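Local structure of arginyl-trna synthetase (Thermus thermophilus, 1IQ0) at residues A[34-39]-A[505-510]; A[60-65]-A[76-81]; A[64-69]-A[84-89]; A[88-93]-A[511-516]. The protein probably catalyses the ATP-dependent attachment of L-arginine to tRNA(Arg), as a monomeric class I aminoacyl-tRNA synthetase. One frame throughout, in Å; residues are numbered along the deposited sequence.

Contact 1 of 4, residues A[34-39]-A[505-510]; sequences GDYGVP and LALDLL
Two different first torsions bring Tyr36 and Leu507 together. In Leu507, CG lies anti to the backbone N (chi1 -170°), which sends the isobutyl group out from helix 500-509; in Tyr36, CG lies anti to the carbonyl carbon (chi1 -67°), beside the backbone N, and from there the phenol carries its hydroxyl to the helix. The two side chains slide past each other in opposite directions, with Leu507 CD1 at the corner of the phenol: it is 3.9 Å from Tyr36 CZ and 3.6 Å from Tyr36 OH. The hydroxyl also lies 3.4 Å from Leu510 CB, whose side chain runs at about a right angle to the tyrosine. Its polar partner is Asp511 OD1, on the next residue after Leu510, so one oxygen both packs against leucine carbons and makes a hydrogen bond. The other methyl of the fork, Leu507 CD2, sits 3.7 Å from Asp35 OD1, while Asp35 OD2 is engaged by Arg503 and by the backbone N of Leu82. A phenylalanine in place of Tyr36 would probably deprive Asp511 of one hydrogen-bond partner and open a small gap over Leu510. Asp35 and Tyr36 both face Phe80 on the adjoining strand in a classic beta bulge, whose two side chains meet the helix of the DALR anticodon-binding domain.

Contact 2 of 4, residues A[60-65]-A[76-81]; sequences DRLPLP and GYLNFR
Leu62 reaches towards Phe80 and Leu78 from a loop whose backbone stays well clear of the strand: even the nearest alpha carbons, those of Leu62 and Leu78, are 10.9 Å apart. The gap is crossed by side chains alone. Leaving the backbone, Leu62 CB points at the strand, and CG, anti to the backbone N (chi1 177°), sets the fork so that CD2 is the branch nearest the ring. CB and CG act as the stem; the fork then divides the work. CD1 turns away from both strand residues, whereas CD2 makes the whole contact. This methyl lies 3.6 Å from Phe80 CE2 and 3.9 Å from Phe80 CZ, close to the plane of the ring, so that it meets the aromatic edge and not a face. Leucine and phenylalanine approach from opposite directions, one from the loop and one from the sheet. The same methyl lies more loosely, at 4.5 Å, beside Leu78 CD2, and thus lies over two side chains that stand on one face of strand 77-82. No hydrogen bond joins the segments; the association is purely apolar and buried. Helix 3-15 completes the surroundings, Leu6 and Ile10 touching Phe80 while Ala13 touches Leu62. The other strand face is built differently, with Tyr77 meeting Phe41 edge to face. This is the hydrophobic core between the four-stranded antiparallel sheet of the N-terminal domain and the elements packed on one of its faces, helix 3-15 and the loop following helix 51-60.

Contact 3 of 4, residues A[64-69]-A[84-89]; sequences LPEFVE and TEALLR
Phe67 and Ala86 supply the apolar part of this contact, and they do so with their beta carbons: Phe67 CB stands 3.5 Å from Ala86 CB. The methyl side chain of Ala86 lets the turn come so near the helix that the two alpha carbons are only 5.2 Å apart. The phenyl ring itself heads elsewhere. With CG held between the backbone N and the carbonyl carbon (chi1 56°), it swings away from helix 84-92 and settles under Pro65, whose CB lies 3.4 Å above one ring face, offset toward the rim. Leu2 and Ala5 add further cover, so the ring packs against residues of the N-terminal domain while its CB meets the helix. Charged groups come next. Glu66 OE2 passes 4.5 Å from Ala86 CB, but its carboxylate is committed to Arg83 through a salt bridge at OE1. Along the helix, Arg89 NH2 donates to Glu85 OE1 at 2.8 Å; the oxygen uses its anti lone pair and lies in the guanidinium plane, an i to i+4 salt bridge on the outer side. The last interaction is carried by solvent. A water donates to Glu69 OE2 at 2.7 Å and accepts from Thr84 N, at the first turn of the helix, at 3.0 Å. Joined in this way, a carboxylate would probably act favourably on the positive end of the helix dipole, so the chemistry implies a thin surface contact: one tight alkyl touch, with the polar link entrusted to water.

Contact 4 of 4, residues A[88-93]-A[511-516]; sequences LREALR and DFEEAV
The guanidinium of Arg93 is met at its edges by two carboxylates, that of Glu90, in the last turn of the helix that Arg93 follows, and that of Glu513 in helix 512-522. Along the edge formed by NE and NH2, Glu90 is gripped side-on, one nitrogen to each oxygen. Arg93 NE donates to Glu90 OE2 at 3.2 Å, nearly straight (165°), and Arg93 NH2 donates to Glu90 OE1 at 3.1 Å. The fit is not flat: OE2 is approached from above the carboxylate plane, and OE1 on its syn side but well out of that plane. Glu513 takes what remains of NH2. Its OE1 is 3.5 Å from Arg93 NH2, a weak hydrogen bond within a salt bridge, and the two flat groups are turned 45° against each other as the side chains cross at about a right angle. Arg93 gets there because its chain starts extended and then bends at chi3 (68°), doubling the head back over the last turn of the helix, where Glu90 sits. A neighbouring flat group, the ring of Phe512, has Val516 CG2 3.6 Å above one face, toward the rim. The arginine is poorly ordered, so the weak bond to Glu513 should be read with caution. Still, Glu90 OE1 and Glu513 OE1 are only 4.4 Å apart, a spacing that would probably be unfavourable without the positive charge between them. The chemistry implies a network of three charges in which an arginine paired side-on with Glu90 lends one nitrogen, weakly, to Glu513, joining the end of helix 84-92 to helix 512-522.

In the fold
The four contacts lie on one side of the chain's centre. Contacts 2 and 3 follow the N-terminal domain from loop to sheet to helix 84-92, sharing Leu64 and Pro65, with centres about 13 Å apart; both are nested within the long loop closed by contact 1. Contacts 3 and 4 both use helix 84-92, and contacts 1 and 4 use successive helices, 500-509 and 512-522, with centres about 10 Å apart. Contacts 2 and 4 are the farthest pair, about 20 Å between centres. The segments of contacts 1 and 4 alternate along the chain; together they bring the DALR anticodon-binding domain against both the N-terminal sheet and the helix that follows it.

Contact 1 of 4, residues A[34-39]-A[505-510]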
# COMPACT_ATOMS: atom_id res chain seq x y z
N GLY A 34 9.08 -31.89 8.72
CA GLY A 34 9.72 -30.59 8.72
C GLY A 34 8.89 -29.33 8.91
O GLY A 34 7.67 -29.38 9.01
N ASP A 35 9.58 -28.20 8.94
CA ASP A 35 8.94 -26.91 9.12
C ASP A 35 8.87 -26.13 7.82
O ASP A 35 7.88 -25.44 7.55
CB ASP A 35 9.71 -26.11 10.16
CG ASP A 35 9.88 -26.86 11.46
OD1 ASP A 35 8.86 -27.33 12.01
OD2 ASP A 35 11.02 -26.99 11.95
N TYR A 36 9.93 -26.24 7.02
CA TYR A 36 10.02 -25.55 5.74
C TYR A 36 10.40 -26.50 4.62
O TYR A 36 11.09 -27.49 4.83
CB TYR A 36 11.06 -24.43 5.82
CG TYR A 36 10.69 -23.30 6.74
CD1 TYR A 36 11.38 -23.09 7.93
CD2 TYR A 36 9.63 -22.45 6.43
CE1 TYR A 36 11.02 -22.05 8.80
CE2 TYR A 36 9.27 -21.41 7.28
CZ TYR A 36 9.96 -21.22 8.47
OH TYR A 36 9.60 -20.19 9.30
N GLY A 37 9.94 -26.18 3.42
CA GLY A 37 10.24 -27.02 2.28
C GLY A 37 10.37 -26.23 1.00
O GLY A 37 9.87 -25.11 0.87
N VAL A 38 11.06 -26.81 0.03
CA VAL A 38 11.25 -26.18 -1.25
C VAL A 38 10.81 -27.16 -2.33
O VAL A 38 11.15 -28.35 -2.27
CB VAL A 38 12.72 -25.78 -1.46
CG1 VAL A 38 13.60 -27.03 -1.46
CG2 VAL A 38 12.87 -25.01 -2.75
N PRO A 39 10.02 -26.70 -3.31
CA PRO A 39 9.55 -27.56 -4.39
C PRO A 39 10.59 -27.68 -5.50
O PRO A 39 11.26 -26.70 -5.83
CB PRO A 39 8.29 -26.85 -4.86
CG PRO A 39 8.71 -25.40 -4.77
CD PRO A 39 9.44 -25.34 -3.43
N LEU A 505 3.93 -21.56 17.99
CA LEU A 505 3.73 -20.12 17.94
C LEU A 505 4.99 -19.40 17.45
O LEU A 505 4.92 -18.49 16.63
CB LEU A 505 3.35 -19.57 19.31
CG LEU A 505 3.19 -18.05 19.40
CD1 LEU A 505 2.16 -17.57 18.38
CD2 LEU A 505 2.75 -17.67 20.81
N ALA A 506 6.15 -19.81 17.96
CA ALA A 506 7.41 -19.21 17.55
C ALA A 506 7.59 -19.33 16.03
O ALA A 506 8.03 -18.40 15.37
CB ALA A 506 8.56 -19.89 18.28
N LEU A 507 7.22 -20.49 15.49
CA LEU A 507 7.34 -20.74 14.06
C LEU A 507 6.48 -19.77 13.24
O LEU A 507 6.92 -19.28 12.19
CB LEU A 507 6.95 -22.18 13.75
CG LEU A 507 7.20 -22.75 12.35
CD1 LEU A 507 8.64 -22.49 11.90
CD2 LEU A 507 6.91 -24.25 12.39
N ASP A 508 5.27 -19.46 13.70
CA ASP A 508 4.44 -18.51 12.96
C ASP A 508 5.11 -17.14 12.99
O ASP A 508 4.99 -16.37 12.04
CB ASP A 508 3.04 -18.43 13.55
CG ASP A 508 2.23 -19.67 13.26
OD1 ASP A 508 2.45 -20.27 12.19
OD2 ASP A 508 1.38 -20.04 14.09
N LEU A 509 5.82 -16.85 14.08
CA LEU A 509 6.52 -15.59 14.21
C LEU A 509 7.69 -15.48 13.21
O LEU A 509 8.06 -14.38 12.80
CB LEU A 509 7.04 -15.42 15.63
CG LEU A 509 6.00 -14.96 16.65
CD1 LEU A 509 6.53 -15.13 18.07
CD2 LEU A 509 5.65 -13.50 16.37
N LEU A 510 8.24 -16.62 12.81
CA LEU A 510 9.36 -16.63 11.87
C LEU A 510 8.94 -16.28 10.45
O LEU A 510 9.79 -16.07 9.59
CB LEU A 510 10.07 -17.99 11.86
CG LEU A 510 10.74 -18.52 13.14
CD1 LEU A 510 11.71 -19.62 12.75
CD2 LEU A 510 11.49 -17.42 13.85

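Contact 2 of 4, residues A[60-65]-A[76-81]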
# COMPACT_ATOMS: atom_id res chain seq x y z
N ASP A 60 22.55 -33.47 -0.98
CA ASP A 60 23.94 -33.91 -1.00
C ASP A 60 24.98 -32.78 -1.07
O ASP A 60 26.05 -32.88 -0.48
CB ASP A 60 24.16 -34.87 -2.18
CG ASP A 60 23.33 -36.14 -2.04
OD1 ASP A 60 23.36 -36.96 -2.98
OD2 ASP A 60 22.67 -36.31 -1.00
N ARG A 61 24.65 -31.70 -1.77
CA ARG A 61 25.58 -30.58 -1.89
C ARG A 61 25.15 -29.35 -1.11
O ARG A 61 25.59 -28.24 -1.42
CB ARG A 61 25.75 -30.21 -3.37
CG ARG A 61 26.29 -31.33 -4.23
CD ARG A 61 26.57 -30.85 -5.64
NE ARG A 61 27.06 -31.94 -6.48
CZ ARG A 61 27.45 -31.79 -7.74
NH1 ARG A 61 27.41 -30.59 -8.32
NH2 ARG A 61 27.88 -32.84 -8.43
N LEU A 62 24.30 -29.54 -0.11
CA LEU A 62 23.83 -28.40 0.68
C LEU A 62 24.40 -28.35 2.09
O LEU A 62 24.04 -29.16 2.95
CB LEU A 62 22.31 -28.40 0.77
CG LEU A 62 21.70 -27.28 1.63
CD1 LEU A 62 22.12 -25.92 1.10
CD2 LEU A 62 20.19 -27.40 1.62
N PRO A 63 25.29 -27.38 2.36
CA PRO A 63 25.87 -27.26 3.70
C PRO A 63 24.78 -26.68 4.60
O PRO A 63 24.37 -25.52 4.44
CB PRO A 63 27.04 -26.31 3.48
CG PRO A 63 26.52 -25.40 2.41
CD PRO A 63 25.85 -26.37 1.45
N LEU A 64 24.30 -27.48 5.54
CA LEU A 64 23.23 -27.07 6.44
C LEU A 64 23.53 -25.88 7.34
O LEU A 64 24.55 -25.85 8.02
CB LEU A 64 22.81 -28.25 7.32
CG LEU A 64 22.30 -29.50 6.60
CD1 LEU A 64 21.99 -30.59 7.64
CD2 LEU A 64 21.05 -29.17 5.78
N PRO A 65 22.64 -24.87 7.34
CA PRO A 65 22.88 -23.71 8.20
C PRO A 65 22.80 -24.29 9.62
O PRO A 65 22.13 -25.31 9.82
CB PRO A 65 21.70 -22.80 7.89
CG PRO A 65 21.39 -23.12 6.45
CD PRO A 65 21.51 -24.63 6.43
N GLY A 76 9.48 -34.99 -4.23
CA GLY A 76 9.48 -33.76 -5.00
C GLY A 76 10.01 -32.55 -4.25
O GLY A 76 10.67 -31.69 -4.84
N TYR A 77 9.72 -32.47 -2.96
CA TYR A 77 10.18 -31.36 -2.14
C TYR A 77 11.39 -31.77 -1.32
O TYR A 77 11.68 -32.95 -1.16
CB TYR A 77 9.09 -30.92 -1.15
CG TYR A 77 7.83 -30.32 -1.73
CD1 TYR A 77 6.85 -31.13 -2.32
CD2 TYR A 77 7.58 -28.95 -1.66
CE1 TYR A 77 5.67 -30.58 -2.83
CE2 TYR A 77 6.41 -28.39 -2.16
CZ TYR A 77 5.46 -29.21 -2.74
OH TYR A 77 4.30 -28.65 -3.24
N LEU A 78 12.10 -30.77 -0.82
CA LEU A 78 13.22 -31.01 0.08
C LEU A 78 12.79 -30.23 1.32
O LEU A 78 12.76 -29.00 1.31
CB LEU A 78 14.54 -30.45 -0.46
CG LEU A 78 15.68 -30.58 0.56
CD1 LEU A 78 15.81 -32.03 1.03
CD2 LEU A 78 16.99 -30.10 -0.03
N ASN A 79 12.41 -30.95 2.37
CA ASN A 79 11.95 -30.31 3.60
C ASN A 79 13.05 -30.15 4.63
O ASN A 79 14.03 -30.90 4.65
CB ASN A 79 10.80 -31.10 4.22
CG ASN A 79 9.56 -31.09 3.35
OD1 ASN A 79 9.29 -30.12 2.64
ND2 ASN A 79 8.79 -32.16 3.42
N PHE A 80 12.88 -29.16 5.50
CA PHE A 80 13.85 -28.89 6.54
C PHE A 80 13.22 -28.82 7.92
O PHE A 80 12.24 -28.10 8.14
CB PHE A 80 14.57 -27.56 6.27
CG PHE A 80 15.20 -27.48 4.91
CD1 PHE A 80 14.44 -27.14 3.80
CD2 PHE A 80 16.56 -27.76 4.74
CE1 PHE A 80 15.02 -27.08 2.53
CE2 PHE A 80 17.15 -27.70 3.48
CZ PHE A 80 16.38 -27.36 2.37
N ARG A 81 13.78 -29.59 8.85
CA ARG A 81 13.31 -29.58 10.21
C ARG A 81 14.31 -28.70 10.95
O ARG A 81 15.51 -28.95 10.90
CB ARG A 81 13.28 -31.00 10.79
CG ARG A 81 12.78 -31.09 12.24
CD ARG A 81 12.14 -32.45 12.52
NE ARG A 81 12.90 -33.54 11.91
CZ ARG A 81 14.07 -33.99 12.34
NH1 ARG A 81 14.64 -33.45 13.41
NH2 ARG A 81 14.68 -34.97 11.69

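Contact 3 of 4, residues A[64-69]-A[84-89]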
# COMPACT_ATOMS: atom_id res chain seq x y z
N LEU A 64 24.30 -27.48 5.54
CA LEU A 64 23.23 -27.07 6.44
C LEU A 64 23.53 -25.88 7.34
O LEU A 64 24.55 -25.85 8.02
CB LEU A 64 22.81 -28.25 7.32
CG LEU A 64 22.30 -29.50 6.60
CD1 LEU A 64 21.99 -30.59 7.64
CD2 LEU A 64 21.05 -29.17 5.78
N PRO A 65 22.64 -24.87 7.34
CA PRO A 65 22.88 -23.71 8.20
C PRO A 65 22.80 -24.29 9.62
O PRO A 65 22.13 -25.31 9.82
CB PRO A 65 21.70 -22.80 7.89
CG PRO A 65 21.39 -23.12 6.45
CD PRO A 65 21.51 -24.63 6.43
N GLU A 66 23.47 -23.67 10.59
CA GLU A 66 23.47 -24.20 11.96
C GLU A 66 22.09 -24.31 12.60
O GLU A 66 21.92 -25.04 13.57
CB GLU A 66 24.39 -23.36 12.86
CG GLU A 66 23.98 -21.90 13.10
CD GLU A 66 22.81 -21.76 14.07
OE1 GLU A 66 22.82 -22.44 15.12
OE2 GLU A 66 21.89 -20.96 13.79
N PHE A 67 21.09 -23.62 12.04
CA PHE A 67 19.75 -23.68 12.62
C PHE A 67 18.89 -24.80 12.05
O PHE A 67 17.77 -25.01 12.50
CB PHE A 67 19.04 -22.32 12.46
CG PHE A 67 18.96 -21.82 11.04
CD1 PHE A 67 18.07 -22.39 10.13
CD2 PHE A 67 19.77 -20.77 10.61
CE1 PHE A 67 17.99 -21.92 8.81
CE2 PHE A 67 19.70 -20.29 9.30
CZ PHE A 67 18.81 -20.87 8.40
N VAL A 68 19.43 -25.54 11.08
CA VAL A 68 18.69 -26.66 10.49
C VAL A 68 19.11 -27.99 11.11
O VAL A 68 20.28 -28.36 11.09
CB VAL A 68 18.88 -26.73 8.96
CG1 VAL A 68 18.19 -27.97 8.40
CG2 VAL A 68 18.30 -25.48 8.31
N GLU A 69 18.13 -28.69 11.66
CA GLU A 69 18.35 -29.98 12.31
C GLU A 69 18.62 -31.08 11.29
O GLU A 69 19.58 -31.84 11.43
CB GLU A 69 17.12 -30.35 13.15
CG GLU A 69 17.22 -31.67 13.92
CD GLU A 69 17.85 -31.50 15.29
OE1 GLU A 69 19.08 -31.35 15.37
OE2 GLU A 69 17.10 -31.53 16.28
N THR A 84 14.87 -26.83 17.35
CA THR A 84 13.95 -26.10 18.21
C THR A 84 14.58 -24.89 18.89
O THR A 84 14.01 -23.80 18.88
CB THR A 84 13.34 -27.05 19.23
OG1 THR A 84 12.61 -28.07 18.52
CG2 THR A 84 12.38 -26.30 20.17
N GLU A 85 15.76 -25.07 19.47
CA GLU A 85 16.45 -23.97 20.16
C GLU A 85 16.71 -22.79 19.22
O GLU A 85 16.40 -21.64 19.56
CB GLU A 85 17.78 -24.46 20.73
CG GLU A 85 18.57 -23.37 21.43
CD GLU A 85 19.97 -23.80 21.79
OE1 GLU A 85 20.70 -23.01 22.42
OE2 GLU A 85 20.36 -24.94 21.45
N ALA A 86 17.28 -23.07 18.05
CA ALA A 86 17.58 -22.03 17.08
C ALA A 86 16.30 -21.35 16.63
O ALA A 86 16.25 -20.13 16.46
CB ALA A 86 18.32 -22.62 15.88
N LEU A 87 15.26 -22.15 16.44
CA LEU A 87 13.95 -21.65 16.03
C LEU A 87 13.45 -20.63 17.06
O LEU A 87 13.07 -19.50 16.72
CB LEU A 87 12.99 -22.82 15.90
CG LEU A 87 11.58 -22.65 15.34
CD1 LEU A 87 11.03 -24.04 15.05
CD2 LEU A 87 10.69 -21.90 16.33
N LEU A 88 13.45 -21.03 18.33
CA LEU A 88 13.00 -20.15 19.41
C LEU A 88 13.86 -18.89 19.49
O LEU A 88 13.34 -17.79 19.62
CB LEU A 88 13.05 -20.88 20.75
CG LEU A 88 12.09 -22.06 20.89
CD1 LEU A 88 12.48 -22.91 22.10
CD2 LEU A 88 10.68 -21.52 21.02
N ARG A 89 15.17 -19.07 19.41
CA ARG A 89 16.10 -17.95 19.49
C ARG A 89 15.78 -16.91 18.41
O ARG A 89 15.71 -15.71 18.69
CB ARG A 89 17.53 -18.46 19.33
CG ARG A 89 18.60 -17.51 19.83
CD ARG A 89 19.95 -18.20 19.88
NE ARG A 89 19.95 -19.36 20.77
CZ ARG A 89 19.77 -19.30 22.08
NH1 ARG A 89 19.58 -18.13 22.68
NH2 ARG A 89 19.78 -20.41 22.80
O HOH W 1 15.58 -29.75 17.67

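Contact 4 of 4, residues A[88-93]-A[511-516]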
# COMPACT_ATOMS: atom_id res chain seq x y z
N LEU A 88 13.45 -21.03 18.33
CA LEU A 88 13.00 -20.15 19.41
C LEU A 88 13.86 -18.89 19.49
O LEU A 88 13.34 -17.79 19.62
CB LEU A 88 13.05 -20.88 20.75
CG LEU A 88 12.09 -22.06 20.89
CD1 LEU A 88 12.48 -22.91 22.10
CD2 LEU A 88 10.68 -21.52 21.02
N ARG A 89 15.17 -19.07 19.41
CA ARG A 89 16.10 -17.95 19.49
C ARG A 89 15.78 -16.91 18.41
O ARG A 89 15.71 -15.71 18.69
CB ARG A 89 17.53 -18.46 19.33
CG ARG A 89 18.60 -17.51 19.83
CD ARG A 89 19.95 -18.20 19.88
NE ARG A 89 19.95 -19.36 20.77
CZ ARG A 89 19.77 -19.30 22.08
NH1 ARG A 89 19.58 -18.13 22.68
NH2 ARG A 89 19.78 -20.41 22.80
N GLU A 90 15.58 -17.38 17.18
CA GLU A 90 15.25 -16.49 16.07
C GLU A 90 13.88 -15.84 16.25
O GLU A 90 13.66 -14.71 15.81
CB GLU A 90 15.29 -17.27 14.75
CG GLU A 90 14.67 -16.56 13.55
CD GLU A 90 15.49 -15.38 13.02
OE1 GLU A 90 15.01 -14.70 12.08
OE2 GLU A 90 16.61 -15.13 13.53
N ALA A 91 12.94 -16.55 16.88
CA ALA A 91 11.61 -15.99 17.09
C ALA A 91 11.65 -14.88 18.13
O ALA A 91 10.89 -13.91 18.05
CB ALA A 91 10.63 -17.08 17.55
N LEU A 92 12.54 -15.01 19.10
CA LEU A 92 12.65 -14.01 20.15
C LEU A 92 13.41 -12.75 19.74
O LEU A 92 13.15 -11.67 20.26
CB LEU A 92 13.30 -14.63 21.40
CG LEU A 92 12.49 -15.79 22.00
CD1 LEU A 92 13.12 -16.21 23.33
CD2 LEU A 92 11.05 -15.34 22.21
N ARG A 93 14.34 -12.90 18.79
CA ARG A 93 15.14 -11.77 18.31
C ARG A 93 14.25 -10.61 17.86
O ARG A 93 13.24 -10.81 17.18
CB ARG A 93 16.01 -12.23 17.13
CG ARG A 93 16.89 -11.13 16.53
CD ARG A 93 17.78 -11.66 15.41
NE ARG A 93 17.03 -12.05 14.22
CZ ARG A 93 16.30 -11.22 13.47
NH1 ARG A 93 16.22 -9.94 13.79
NH2 ARG A 93 15.66 -11.68 12.40
N ASP A 511 7.63 -16.22 10.20
CA ASP A 511 7.12 -15.90 8.88
C ASP A 511 6.82 -14.43 8.66
O ASP A 511 6.46 -14.02 7.56
CB ASP A 511 5.85 -16.71 8.59
CG ASP A 511 6.11 -18.19 8.55
OD1 ASP A 511 7.20 -18.58 8.09
OD2 ASP A 511 5.23 -18.96 8.95
N PHE A 512 6.96 -13.62 9.71
CA PHE A 512 6.67 -12.20 9.62
C PHE A 512 7.49 -11.42 8.59
O PHE A 512 6.94 -10.67 7.77
CB PHE A 512 6.86 -11.55 10.98
CG PHE A 512 6.76 -10.05 10.95
CD1 PHE A 512 5.56 -9.43 10.61
CD2 PHE A 512 7.87 -9.26 11.24
CE1 PHE A 512 5.47 -8.04 10.57
CE2 PHE A 512 7.79 -7.87 11.19
CZ PHE A 512 6.58 -7.26 10.86
N GLU A 513 8.81 -11.56 8.63
CA GLU A 513 9.67 -10.84 7.71
C GLU A 513 9.41 -11.22 6.26
O GLU A 513 9.47 -10.37 5.37
CB GLU A 513 11.15 -11.05 8.10
CG GLU A 513 11.46 -10.51 9.51
CD GLU A 513 12.96 -10.37 9.79
OE1 GLU A 513 13.71 -11.34 9.55
OE2 GLU A 513 13.38 -9.29 10.25
N GLU A 514 9.10 -12.49 6.01
CA GLU A 514 8.82 -12.92 4.64
C GLU A 514 7.53 -12.29 4.14
O GLU A 514 7.41 -11.93 2.96
CB GLU A 514 8.72 -14.44 4.57
CG GLU A 514 8.56 -14.98 3.15
CD GLU A 514 9.70 -14.56 2.22
OE1 GLU A 514 10.87 -14.64 2.64
OE2 GLU A 514 9.42 -14.14 1.08
N ALA A 515 6.54 -12.17 5.03
CA ALA A 515 5.27 -11.57 4.65
C ALA A 515 5.51 -10.10 4.29
O ALA A 515 4.93 -9.59 3.33
CB ALA A 515 4.26 -11.67 5.80
N VAL A 516 6.37 -9.44 5.05
CA VAL A 516 6.68 -8.04 4.78
C VAL A 516 7.44 -7.84 3.46
O VAL A 516 7.09 -6.97 2.66
CB VAL A 516 7.50 -7.42 5.91
CG1 VAL A 516 7.91 -6.01 5.53
CG2 VAL A 516 6.68 -7.39 7.19